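Local structure of creatinine amidohydrolase (Nostoc punctiforme PCC 73102, 3NO4) at residues I97-P101 against S102-Q106; A145-D149 against L150-N154; Y172-A175 against K176-G180. The protein probably hydrolyses carbon-nitrogen bonds in linear amides, as a metal-dependent enzyme of the creatininase superfamily. All blocks are in the same frame, centred on the assembly; numbering follows the deposited sequence.

Overall arrangement
Along the chain the three contacts follow one another in series within the creatininase fold, whose parallel sheet is flanked by helices. Contact 1 starts helix 101-118, which leads into strand 122-127; contact 2 ends helix 132-150, the link between that strand and strand 159-164; contact 3 covers most of helix 169-179. The centres of contacts 1 and 2 are about 22 Å apart, and helices 101-118 and 132-150 pack together. Contact 3 lies across the chain's centre from both, about 32 Å from contact 1 and 44 Å from contact 2. Contacts 1 and 2 meet other subunits of the hexamer, whereas contact 3 packs within its own subunit.

Contact 1: residues I97-P101 against S102-Q106; sequences ISLRP and STLIQ
R100 and T103 meet over a face of the guanidinium: OG1 of T103 lies 3.3 Å above the guanidinium plane of R100, offset toward its rim. The angle is too poor for a hydrogen bond between them; both groups instead bond across a subunit boundary. D110 of the second subunit forms a salt bridge through OD1 with NE of R100 and a hydrogen bond through OD2 with the T103 hydroxyl, and Q106 of the same subunit accepts from NH2 of R100. A bend at chi3 (-80°) turns the end of the arginine chain back past T103. R100 is the N-cap of helix 101-118, and its carbonyl opens the helical bonding: L104 N donates to R100 O at 3.0 Å, nearly straight at 165°. P101, without an N-H to offer, fills the first helical position, while its carbonyl receives I105 N at 2.9 Å from P101 O. An alanine in place of R100 would remove the guanidinium, and is likely to leave D110 of the second subunit without its salt-bridge mate and Q106 of that subunit without this donor. The hydroxyl of S102 comes within 3.8 Å of the R100 side chain (OG to CB), yet its bond goes to E142 of the third subunit. L99 crosses L104 at about a right angle, with CD1 of L99 and CD1 of L104 at 3.9 Å, and CD2 of L99 lies 4.0 Å from CG2 of T103. Before the helix, OG of S98 donates to L99 O at 2.7 Å from above the carbonyl plane, and it also accepts from the backbone N of A87.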
loop_
_atom_site.group_PDB
_atom_site.type_symbol
_atom_site.label_atom_id
_atom_site.label_comp_id
_atom_site.label_asym_id
_atom_site.label_seq_id
_atom_site.Cartn_x
_atom_site.Cartn_y
_atom_site.Cartn_z
ATOM N N ILE A 97 20.354 -4.106 -8.091
ATOM C CA ILE A 97 18.888 -4.255 -8.041
ATOM C C ILE A 97 18.482 -4.150 -6.565
ATOM O O ILE A 97 19.117 -4.758 -5.696
ATOM C CB ILE A 97 18.387 -5.616 -8.638
ATOM C CG1 ILE A 97 19.127 -6.028 -9.912
ATOM C CG2 ILE A 97 16.867 -5.532 -8.872
ATOM C CD1 ILE A 97 18.719 -7.458 -10.453
ATOM N N SER A 98 17.452 -3.353 -6.272
ATOM C CA SER A 98 16.962 -3.206 -4.892
ATOM C C SER A 98 15.443 -3.183 -4.862
ATOM O O SER A 98 14.817 -2.617 -5.761
ATOM C CB SER A 98 17.439 -1.903 -4.276
ATOM O OG SER A 98 17.030 -1.751 -2.913
ATOM N N LEU A 99 14.898 -3.769 -3.811
ATOM C CA LEU A 99 13.517 -3.511 -3.394
ATOM C C LEU A 99 13.486 -2.295 -2.495
ATOM O O LEU A 99 14.519 -1.934 -1.862
ATOM C CB LEU A 99 12.948 -4.717 -2.626
ATOM C CG LEU A 99 12.974 -6.076 -3.309
ATOM C CD1 LEU A 99 12.403 -7.170 -2.409
ATOM C CD2 LEU A 99 12.182 -6.084 -4.662
ATOM N N ARG A 100 12.302 -1.661 -2.412
ATOM C CA ARG A 100 12.022 -0.749 -1.327
ATOM C C ARG A 100 11.856 -1.573 -0.063
ATOM O O ARG A 100 11.390 -2.699 -0.149
ATOM C CB ARG A 100 10.746 0.030 -1.551
ATOM C CG ARG A 100 10.896 1.076 -2.596
ATOM C CD ARG A 100 9.558 1.581 -3.036
ATOM N NE ARG A 100 8.973 0.622 -4.000
ATOM C CZ ARG A 100 7.670 0.391 -4.200
ATOM N NH1 ARG A 100 6.727 1.066 -3.527
ATOM N NH2 ARG A 100 7.297 -0.507 -5.128
ATOM N N PRO A 101 12.227 -1.016 1.111
ATOM C CA PRO A 101 11.884 -1.653 2.375
ATOM C C PRO A 101 10.431 -2.115 2.431
ATOM O O PRO A 101 10.189 -3.267 2.808
ATOM C CB PRO A 101 12.174 -0.560 3.415
ATOM C CG PRO A 101 13.219 0.239 2.818
ATOM C CD PRO A 101 13.078 0.158 1.332
ATOM N N SER A 102 9.491 -1.249 2.021
ATOM C CA SER A 102 8.067 -1.594 2.112
ATOM C C SER A 102 7.757 -2.837 1.256
ATOM O O SER A 102 6.962 -3.690 1.663
ATOM C CB SER A 102 7.154 -0.430 1.707
ATOM O OG SER A 102 7.467 0.063 0.423
ATOM N N THR A 103 8.386 -2.932 0.089
ATOM C CA THR A 103 8.241 -4.120 -0.783
ATOM C C THR A 103 8.846 -5.382 -0.120
ATOM O O THR A 103 8.218 -6.429 -0.126
ATOM C CB THR A 103 8.903 -3.940 -2.135
ATOM O OG1 THR A 103 8.468 -2.709 -2.723
ATOM C CG2 THR A 103 8.614 -5.169 -3.056
ATOM N N LEU A 104 10.032 -5.270 0.449
ATOM C CA LEU A 104 10.658 -6.426 1.129
ATOM C C LEU A 104 9.838 -6.914 2.340
ATOM O O LEU A 104 9.776 -8.130 2.627
ATOM C CB LEU A 104 12.104 -6.156 1.525
ATOM C CG LEU A 104 12.872 -7.303 2.188
ATOM C CD1 LEU A 104 12.855 -8.530 1.240
ATOM C CD2 LEU A 104 14.309 -6.917 2.542
ATOM N N ILE A 105 9.247 -5.986 3.078
ATOM C CA ILE A 105 8.388 -6.356 4.218
ATOM C C ILE A 105 7.197 -7.239 3.687
ATOM O O ILE A 105 6.856 -8.252 4.278
ATOM C CB ILE A 105 7.888 -5.091 4.945
ATOM C CG1 ILE A 105 9.017 -4.416 5.711
ATOM C CG2 ILE A 105 6.632 -5.360 5.835
ATOM C CD1 ILE A 105 8.578 -3.068 6.260
ATOM N N GLN A 106 6.592 -6.836 2.583
ATOM C CA GLN A 106 5.481 -7.631 1.996
ATOM C C GLN A 106 5.909 -8.995 1.443
ATOM O O GLN A 106 5.184 -9.972 1.606
ATOM C CB GLN A 106 4.694 -6.809 1.000
ATOM C CG GLN A 106 4.007 -5.551 1.667
ATOM C CD GLN A 106 3.075 -5.833 2.947
ATOM O OE1 GLN A 106 2.185 -6.743 2.906
ATOM N NE2 GLN A 106 3.246 -5.002 4.057
#

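Contact 2: residues A145-D149 against L150-N154; sequences AHLED and LQIAN. With EDO (1,2-ethanediol), chain N.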
loop_
_atom_site.group_PDB
_atom_site.type_symbol
_atom_site.label_atom_id
_atom_site.label_comp_id
_atom_site.label_asym_id
_atom_site.label_seq_id
_atom_site.Cartn_x
_atom_site.Cartn_y
_atom_site.Cartn_z
ATOM N N ALA A 145 2.192 -9.620 13.689
ATOM C CA ALA A 145 0.890 -8.966 13.813
ATOM C C ALA A 145 -0.080 -9.476 12.728
ATOM O O ALA A 145 -1.259 -9.734 13.012
ATOM C CB ALA A 145 1.061 -7.403 13.752
ATOM N N HIS A 146 0.440 -9.697 11.522
ATOM C CA HIS A 146 -0.390 -10.265 10.416
ATOM C C HIS A 146 -0.886 -11.672 10.724
ATOM O O HIS A 146 -2.065 -11.935 10.529
ATOM C CB HIS A 146 0.372 -10.221 9.093
ATOM C CG HIS A 146 -0.451 -10.625 7.907
ATOM N ND1 HIS A 146 -1.563 -9.913 7.500
ATOM C CD2 HIS A 146 -0.317 -11.652 7.031
ATOM C CE1 HIS A 146 -2.085 -10.501 6.433
ATOM N NE2 HIS A 146 -1.360 -11.569 6.139
ATOM N N LEU A 147 0.011 -12.546 11.233
ATOM C CA LEU A 147 -0.345 -13.932 11.612
ATOM C C LEU A 147 -1.430 -13.985 12.693
ATOM O O LEU A 147 -2.387 -14.786 12.571
ATOM C CB LEU A 147 0.874 -14.754 12.033
ATOM C CG LEU A 147 1.960 -14.990 10.973
ATOM C CD1 LEU A 147 3.149 -15.827 11.534
ATOM C CD2 LEU A 147 1.371 -15.652 9.733
ATOM N N GLU A 148 -1.309 -13.087 13.672
ATOM C CA GLU A 148 -2.341 -12.854 14.713
ATOM C C GLU A 148 -3.678 -12.374 14.136
ATOM O O GLU A 148 -4.710 -12.914 14.485
ATOM C CB GLU A 148 -1.777 -11.884 15.794
ATOM C CG GLU A 148 -2.753 -11.390 16.924
ATOM C CD GLU A 148 -2.219 -10.126 17.704
ATOM O OE1 GLU A 148 -1.004 -9.744 17.589
ATOM O OE2 GLU A 148 -3.062 -9.481 18.389
ATOM N N ASP A 149 -3.654 -11.388 13.247
ATOM C CA ASP A 149 -4.849 -10.890 12.573
ATOM C C ASP A 149 -5.564 -11.987 11.763
ATOM O O ASP A 149 -6.777 -12.081 11.799
ATOM C CB ASP A 149 -4.491 -9.741 11.584
ATOM C CG ASP A 149 -4.115 -8.437 12.274
ATOM O OD1 ASP A 149 -4.304 -8.305 13.512
ATOM O OD2 ASP A 149 -3.589 -7.554 11.540
ATOM N N LEU A 150 -4.779 -12.820 11.081
ATOM C CA LEU A 150 -5.271 -13.982 10.369
ATOM C C LEU A 150 -5.708 -15.153 11.275
ATOM O O LEU A 150 -6.379 -16.057 10.810
ATOM C CB LEU A 150 -4.270 -14.418 9.278
ATOM C CG LEU A 150 -4.460 -13.752 7.887
ATOM C CD1 LEU A 150 -4.702 -12.239 7.947
ATOM C CD2 LEU A 150 -3.294 -14.053 7.011
ATOM N N GLN A 151 -5.386 -15.110 12.572
ATOM C CA GLN A 151 -5.571 -16.244 13.489
ATOM C C GLN A 151 -5.027 -17.539 12.864
ATOM O O GLN A 151 -5.683 -18.565 12.879
ATOM C CB GLN A 151 -7.043 -16.363 13.888
ATOM C CG GLN A 151 -7.606 -15.094 14.534
ATOM C CD GLN A 151 -9.109 -15.211 14.877
ATOM O OE1 GLN A 151 -9.961 -14.576 14.256
ATOM N NE2 GLN A 151 -9.417 -16.026 15.867
ATOM N N ILE A 152 -3.825 -17.462 12.290
ATOM C CA ILE A 152 -3.119 -18.657 11.786
ATOM C C ILE A 152 -2.904 -19.605 13.011
ATOM O O ILE A 152 -2.611 -19.118 14.116
ATOM C CB ILE A 152 -1.793 -18.260 11.081
ATOM C CG1 ILE A 152 -2.068 -17.341 9.876
ATOM C CG2 ILE A 152 -0.966 -19.479 10.638
ATOM C CD1 ILE A 152 -3.126 -17.860 8.904
ATOM N N ALA A 153 -3.135 -20.914 12.819
ATOM C CA ALA A 153 -3.204 -21.894 13.938
ATOM C C ALA A 153 -1.977 -21.840 14.850
ATOM O O ALA A 153 -2.107 -21.832 16.075
ATOM C CB ALA A 153 -3.426 -23.357 13.427
ATOM N N ASN A 154 -0.808 -21.719 14.248
ATOM C CA ASN A 154 0.438 -21.715 15.014
ATOM C C ASN A 154 0.978 -20.311 15.274
ATOM O O ASN A 154 2.115 -20.207 15.692
ATOM C CB ASN A 154 1.513 -22.622 14.326
ATOM C CG ASN A 154 2.076 -22.044 13.026
ATOM O OD1 ASN A 154 1.581 -21.035 12.493
ATOM N ND2 ASN A 154 3.103 -22.714 12.477
HETATM C C1 EDO N . -10.181 -12.950 9.911
HETATM O O1 EDO N . -11.295 -12.807 10.769
HETATM C C2 EDO N . -9.146 -13.682 10.689
HETATM O O2 EDO N . -9.421 -15.060 10.528
#
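A chi1 of -173° sets the H146 ring opposite its own amide nitrogen and brings the imidazole close to L150, whose own chi1 of -89° carries the isobutyl group back over one face of that ring. CD2 of L150 reaches NE2 of H146 at 3.3 Å, and CD1 of L150 lies 3.5 Å from CE1 of H146, so both methyls bear on the same end of the imidazole. The same two residues are also joined by a backbone bond, L150 N to H146 O. Q151 then leaves the helix with positive phi (47°), and helix 132-150 closes in a Schellman motif: I152 N reaches back to L147 O at 3.1 Å, while Q151 N donates to E148 O at 3.0 Å from well above the carbonyl plane. The apolar contact that commonly accompanies this motif is present too, CG1 of I152 meeting CD2 of L147 at 3.8 Å, and L147 extends this patch to T113 of helix 101-118. E148 forms a salt bridge with K117 of the fourth subunit. A 1,2-ethanediol, probably from the crystallisation liquor, is held by D149 and Q151 of that subunit and donates from O2 to L150 O at 3.2 Å, consistent with a helix end whose last acceptors can still take an outside donor.

Contact 3: residues Y172-A175 against K176-G180; sequences YKLA and KELYG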
loop_
_atom_site.group_PDB
_atom_site.type_symbol
_atom_site.label_atom_id
_atom_site.label_comp_id
_atom_site.label_asym_id
_atom_site.label_seq_id
_atom_site.Cartn_x
_atom_site.Cartn_y
_atom_site.Cartn_z
ATOM N N TYR A 172 34.716 -12.367 12.333
ATOM C CA TYR A 172 35.318 -11.051 12.609
ATOM C C TYR A 172 36.754 -11.223 13.134
ATOM O O TYR A 172 37.661 -10.460 12.764
ATOM C CB TYR A 172 34.439 -10.194 13.569
ATOM C CG TYR A 172 35.162 -9.056 14.294
ATOM C CD1 TYR A 172 35.112 -7.726 13.824
ATOM C CD2 TYR A 172 35.914 -9.315 15.464
ATOM C CE1 TYR A 172 35.809 -6.665 14.511
ATOM C CE2 TYR A 172 36.615 -8.282 16.150
ATOM C CZ TYR A 172 36.553 -6.961 15.677
ATOM O OH TYR A 172 37.257 -5.991 16.394
ATOM N N LYS A 173 36.954 -12.237 13.967
ATOM C CA LYS A 173 38.255 -12.463 14.551
ATOM C C LYS A 173 39.262 -12.876 13.451
ATOM O O LYS A 173 40.340 -12.323 13.418
ATOM C CB LYS A 173 38.176 -13.460 15.699
ATOM C CG LYS A 173 39.429 -13.507 16.539
ATOM C CD LYS A 173 39.543 -14.800 17.348
ATOM C CE LYS A 173 41.010 -15.213 17.456
ATOM N NZ LYS A 173 41.263 -16.250 18.446
ATOM N N LEU A 174 38.892 -13.769 12.532
ATOM C CA LEU A 174 39.782 -14.117 11.405
ATOM C C LEU A 174 40.049 -12.924 10.462
ATOM O O LEU A 174 41.168 -12.724 10.046
ATOM C CB LEU A 174 39.267 -15.320 10.621
ATOM C CG LEU A 174 40.215 -15.879 9.531
ATOM C CD1 LEU A 174 41.522 -16.461 10.083
ATOM C CD2 LEU A 174 39.464 -16.900 8.647
ATOM N N ALA A 175 39.013 -12.158 10.119
ATOM C CA ALA A 175 39.169 -10.984 9.253
ATOM C C ALA A 175 40.130 -9.944 9.820
ATOM O O ALA A 175 40.920 -9.354 9.082
ATOM C CB ALA A 175 37.806 -10.340 8.962
ATOM N N LYS A 176 40.056 -9.731 11.132
ATOM C CA LYS A 176 40.991 -8.852 11.837
ATOM C C LYS A 176 42.436 -9.378 11.738
ATOM O O LYS A 176 43.354 -8.623 11.400
ATOM C CB LYS A 176 40.543 -8.630 13.295
ATOM C CG LYS A 176 41.521 -7.822 14.164
ATOM C CD LYS A 176 40.823 -7.169 15.383
ATOM C CE LYS A 176 41.613 -5.945 15.946
ATOM N NZ LYS A 176 40.709 -4.720 15.979
ATOM N N GLU A 177 42.609 -10.671 12.000
ATOM C CA GLU A 177 43.909 -11.312 11.963
ATOM C C GLU A 177 44.542 -11.291 10.570
ATOM O O GLU A 177 45.725 -11.037 10.447
ATOM C CB GLU A 177 43.825 -12.755 12.496
ATOM C CG GLU A 177 43.522 -12.797 14.016
ATOM C CD GLU A 177 43.215 -14.196 14.588
ATOM O OE1 GLU A 177 42.713 -15.090 13.860
ATOM O OE2 GLU A 177 43.473 -14.378 15.801
ATOM N N LEU A 178 43.743 -11.538 9.530
ATOM C CA LEU A 178 44.235 -11.550 8.149
ATOM C C LEU A 178 44.361 -10.158 7.540
ATOM O O LEU A 178 45.334 -9.889 6.882
ATOM C CB LEU A 178 43.343 -12.427 7.260
ATOM C CG LEU A 178 43.289 -13.923 7.601
ATOM C CD1 LEU A 178 42.307 -14.581 6.610
ATOM C CD2 LEU A 178 44.721 -14.592 7.592
ATOM N N TYR A 179 43.378 -9.286 7.749
ATOM C CA TYR A 179 43.267 -8.013 6.999
ATOM C C TYR A 179 43.386 -6.723 7.828
ATOM O O TYR A 179 43.537 -5.631 7.255
ATOM C CB TYR A 179 41.953 -7.995 6.244
ATOM C CG TYR A 179 41.687 -9.263 5.462
ATOM C CD1 TYR A 179 42.605 -9.731 4.533
ATOM C CD2 TYR A 179 40.509 -9.992 5.646
ATOM C CE1 TYR A 179 42.359 -10.907 3.802
ATOM C CE2 TYR A 179 40.264 -11.146 4.932
ATOM C CZ TYR A 179 41.182 -11.597 4.016
ATOM O OH TYR A 179 40.921 -12.729 3.332
ATOM N N GLY A 180 43.277 -6.839 9.154
ATOM C CA GLY A 180 43.461 -5.712 10.068
ATOM C C GLY A 180 42.445 -4.635 9.789
ATOM O O GLY A 180 41.277 -4.942 9.550
#
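Y172 and K176 run side by side and point the same way, one helical turn apart, so that OH of Y172 lies 3.7 Å from NZ of K176 and the lysine chain approaches the phenol ring at a slant. K173 and E177 instead cross obliquely: OE2 of E177 comes to 3.1 Å from CE of K173, but the charged tip is farther away, making the K173 NZ to E177 OE2 salt bridge a long one at 3.9 Å. The bend of the lysine chain at chi3 (145°) helps place CE beside the carboxylate. These four residues form the exposed side of helix 169-179, an amphipathic helix whose other side faces the rest of its own subunit. There L174 and L178 pack against each other at a slant, with CG of L174 at 3.8 Å from CD1 of L178, and both rest on helix 242-265. The ring of Y179 turns a face to its neighbour L178, whose CB stands 3.7 Å above the ring plane, over its centre; the hydroxyl of Y179 is hydrogen-bonded to H244. A175 contacts S190 of helix 189-198, next to the nickel ligand E191, though its side chain is about 13 Å from the metal. At the C-terminal end A175 O accepts from Y179 N at 2.8 Å and only weakly from G180 N, which is bonded more firmly to K176 O at 2.9 Å as the chain leaves the helix with positive phi.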